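PDB 4WES: nitrogenase molybdenum-iron protein beta chain from Clostridium pasteurianum, which forms, together with the alpha chain, the component of nitrogenase that reduces dinitrogen to ammonia, sharing an [8Fe-7S] cluster with that chain. Local coordinates for residues D387-N392 against K396-E401. Sequence-based numbering, arbitrary orientation.
Sequences DLLISN and KFIARE
Leu389 makes the contact with one methyl: its CD2 lies 4.0 Å from the backbone N of Ala399, 4.1 Å from Ile398 CB and 4.2 Å from Ala399 CB, and so meets the helix where these two consecutive residues join. The leucine reaches there because CG stands anti to the backbone N (chi1 175°), which extends the side chain from the strand toward the helix. Ile398 crosses it at about a right angle and offers its branch point and CG2; the latter, set anti to the isoleucine's own backbone N by a chi1 of -60°, comes to 4.2 Å from Leu389 CD2. The isoleucine also packs on His378 and Ile381 of helix 374-383. Strand 388-391, helix 396-402 and strand 406-408 form a beta-alpha-beta unit of a parallel sheet, and Phe406 of the last strand touches both Leu389 and Ala399. At the end of the strand, polar groups are satisfied within 387-392 and by the loop that follows: Ser391 OG donates to Asn392 O at 2.9 Å, in the carbonyl plane and on a lone pair (C=O...donor angle 133°), while Asn392 OD1 accepts from Tyr394 N. Lys396 directs its CB away from the strand; its NZ forms salt bridges with Asp415 and with Glu446 of the second beta subunit.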
ATOM      1  N   ASP B 387      -9.440  14.110   4.968  1.00  8.72           N
ATOM      2  CA  ASP B 387      -9.610  12.693   4.708  1.00  9.30           C
ATOM      3  C   ASP B 387      -8.368  11.987   4.136  1.00  8.72           C
ATOM      4  O   ASP B 387      -8.331  10.769   4.050  1.00  9.60           O
ATOM      5  CB  ASP B 387     -10.783  12.491   3.747  1.00  9.39           C
ATOM      6  CG  ASP B 387     -12.055  13.088   4.253  1.00 10.43           C
ATOM      7  OD1 ASP B 387     -12.461  12.703   5.388  1.00 13.65           O
ATOM      8  OD2 ASP B 387     -12.657  13.954   3.589  1.00 11.35           O
ATOM      9  N   LEU B 388      -7.366  12.783   3.762  1.00  8.55           N
ATOM     10  CA  LEU B 388      -6.215  12.276   3.032  1.00  8.47           C
ATOM     11  C   LEU B 388      -5.112  13.332   3.121  1.00  7.81           C
ATOM     12  O   LEU B 388      -5.377  14.513   3.025  1.00  8.70           O
ATOM     13  CB  LEU B 388      -6.586  12.046   1.558  1.00  9.23           C
ATOM     14  CG  LEU B 388      -5.531  11.429   0.618  1.00  9.33           C
ATOM     15  CD1 LEU B 388      -5.231   9.991   1.013  1.00 10.73           C
ATOM     16  CD2 LEU B 388      -6.000  11.506  -0.833  1.00 10.29           C
ATOM     17  N   LEU B 389      -3.891  12.841   3.288  1.00  8.01           N
ATOM     18  CA  LEU B 389      -2.682  13.676   3.320  1.00  8.31           C
ATOM     19  C   LEU B 389      -1.713  13.133   2.306  1.00  7.92           C
ATOM     20  O   LEU B 389      -1.410  11.937   2.325  1.00  8.89           O
ATOM     21  CB  LEU B 389      -2.056  13.654   4.711  1.00  8.89           C
ATOM     22  CG  LEU B 389      -0.728  14.369   4.907  1.00  9.20           C
ATOM     23  CD1 LEU B 389      -0.796  15.849   4.646  1.00 10.56           C
ATOM     24  CD2 LEU B 389      -0.170  14.128   6.281  1.00 11.22           C
ATOM     25  N   ILE B 390      -1.179  14.016   1.479  1.00  7.98           N
ATOM     26  CA  ILE B 390      -0.202  13.674   0.446  1.00  8.22           C
ATOM     27  C   ILE B 390       1.010  14.587   0.586  1.00  7.79           C
ATOM     28  O   ILE B 390       0.876  15.805   0.494  1.00  8.81           O
ATOM     29  CB  ILE B 390      -0.788  13.786  -0.981  1.00  9.16           C
ATOM     30  CG1 ILE B 390      -2.109  13.020  -1.118  1.00  9.21           C
ATOM     31  CG2 ILE B 390       0.242  13.304  -1.985  1.00 10.10           C
ATOM     32  CD1 ILE B 390      -2.740  13.132  -2.466  1.00 11.06           C
ATOM     33  N   SER B 391       2.171  13.998   0.868  1.00  7.58           N
ATOM     34  CA  SER B 391       3.369  14.781   1.079  1.00  7.94           C
ATOM     35  C   SER B 391       4.578  13.877   1.087  1.00  7.14           C
ATOM     36  O   SER B 391       4.456  12.657   0.991  1.00  8.14           O
ATOM     37  CB  SER B 391       3.325  15.542   2.434  1.00  8.89           C
ATOM     38  OG  SER B 391       3.513  14.660   3.550  1.00  8.87           O
ATOM     39  N   ASN B 392       5.756  14.471   1.324  1.00  7.58           N
ATOM     40  CA  ASN B 392       6.950  13.666   1.516  1.00  7.66           C
ATOM     41  C   ASN B 392       6.920  13.016   2.896  1.00  7.01           C
ATOM     42  O   ASN B 392       5.930  13.096   3.644  1.00  7.56           O
ATOM     43  CB  ASN B 392       8.205  14.516   1.281  1.00  8.15           C
ATOM     44  CG  ASN B 392       8.438  15.565   2.365  1.00  8.16           C
ATOM     45  OD1 ASN B 392       7.998  15.426   3.499  1.00  8.22           O
ATOM     46  ND2 ASN B 392       9.188  16.602   2.007  1.00  8.86           N
ATOM     47  N   LYS B 396       4.354  12.089   7.736  1.00  8.14           N
ATOM     48  CA  LYS B 396       3.982  10.917   8.520  1.00  9.42           C
ATOM     49  C   LYS B 396       3.643  11.245   9.956  1.00  7.90           C
ATOM     50  O   LYS B 396       2.869  10.539  10.606  1.00  8.95           O
ATOM     51  CB  LYS B 396       5.135   9.825   8.479  1.00 10.87           C
ATOM     52  CG  LYS B 396       6.387  10.210   9.226  1.00 10.51           C
ATOM     53  CD  LYS B 396       7.701   9.419   8.928  1.00 11.60           C
ATOM     54  CE  LYS B 396       7.692   8.059   9.420  1.00 11.93           C
ATOM     55  NZ  LYS B 396       8.785   7.260   8.893  1.00  8.91           N
ATOM     56  N   PHE B 397       4.268  12.287  10.493  1.00  7.68           N
ATOM     57  CA  PHE B 397       4.020  12.690  11.895  1.00  7.75           C
ATOM     58  C   PHE B 397       2.623  13.236  12.044  1.00  7.67           C
ATOM     59  O   PHE B 397       1.944  12.940  13.040  1.00  9.10           O
ATOM     60  CB  PHE B 397       5.046  13.751  12.331  1.00  8.46           C
ATOM     61  CG  PHE B 397       6.460  13.260  12.423  1.00  8.60           C
ATOM     62  CD1 PHE B 397       7.305  13.292  11.316  1.00  9.94           C
ATOM     63  CD2 PHE B 397       6.992  12.827  13.625  1.00  8.22           C
ATOM     64  CE1 PHE B 397       8.598  12.872  11.414  1.00 12.13           C
ATOM     65  CE2 PHE B 397       8.286  12.413  13.739  1.00  9.91           C
ATOM     66  CZ  PHE B 397       9.105  12.437  12.622  1.00 11.86           C
ATOM     67  N   ILE B 398       2.165  14.031  11.094  1.00  8.13           N
ATOM     68  CA  ILE B 398       0.791  14.524  11.085  1.00  8.68           C
ATOM     69  C   ILE B 398      -0.189  13.387  10.846  1.00  8.92           C
ATOM     70  O   ILE B 398      -1.228  13.293  11.503  1.00  9.66           O
ATOM     71  CB  ILE B 398       0.623  15.627  10.033  1.00  8.85           C
ATOM     72  CG1 ILE B 398       1.531  16.812  10.276  1.00 10.13           C
ATOM     73  CG2 ILE B 398      -0.804  16.096   9.936  1.00 10.01           C
ATOM     74  CD1 ILE B 398       1.565  17.816   9.153  1.00  9.37           C
ATOM     75  N   ALA B 399       0.141  12.487   9.922  1.00  8.73           N
ATOM     76  CA  ALA B 399      -0.740  11.374   9.608  1.00  9.32           C
ATOM     77  C   ALA B 399      -0.981  10.518  10.838  1.00  9.35           C
ATOM     78  O   ALA B 399      -2.110  10.072  11.075  1.00 10.28           O
ATOM     79  CB  ALA B 399      -0.151  10.532   8.477  1.00 10.63           C
ATOM     80  N   ARG B 400       0.074  10.265  11.602  1.00  8.49           N
ATOM     81  CA  ARG B 400      -0.107   9.462  12.807  1.00  8.78           C
ATOM     82  C   ARG B 400      -0.870  10.247  13.879  1.00  8.98           C
ATOM     83  O   ARG B 400      -1.806   9.742  14.493  1.00 10.40           O
ATOM     84  CB  ARG B 400       1.251   8.992  13.353  1.00  9.32           C
ATOM     85  CG  ARG B 400       1.090   8.390  14.734  1.00 10.42           C
ATOM     86  CD  ARG B 400       2.190   7.471  15.111  1.00 10.33           C
ATOM     87  NE  ARG B 400       2.128   7.172  16.528  1.00 11.54           N
ATOM     88  CZ  ARG B 400       2.773   6.183  17.116  1.00  9.61           C
ATOM     89  NH1 ARG B 400       3.492   5.318  16.429  1.00  9.76           N
ATOM     90  NH2 ARG B 400       2.702   6.065  18.432  1.00 11.32           N
ATOM     91  N   GLU B 401      -0.458  11.484  14.150  1.00  8.80           N
ATOM     92  CA  GLU B 401      -1.099  12.266  15.222  1.00  9.24           C
ATOM     93  C   GLU B 401      -2.578  12.457  14.941  1.00  9.42           C
ATOM     94  O   GLU B 401      -3.375  12.395  15.891  1.00 11.05           O
ATOM     95  CB  GLU B 401      -0.398  13.608  15.361  1.00  9.56           C
ATOM     96  CG  GLU B 401      -1.065  14.586  16.313  1.00 10.04           C
ATOM     97  CD  GLU B 401      -1.146  14.146  17.751  1.00 11.36           C
ATOM     98  OE1 GLU B 401      -0.634  13.051  18.119  1.00 10.61           O
ATOM     99  OE2 GLU B 401      -1.727  14.938  18.549  1.00 13.79           O
TER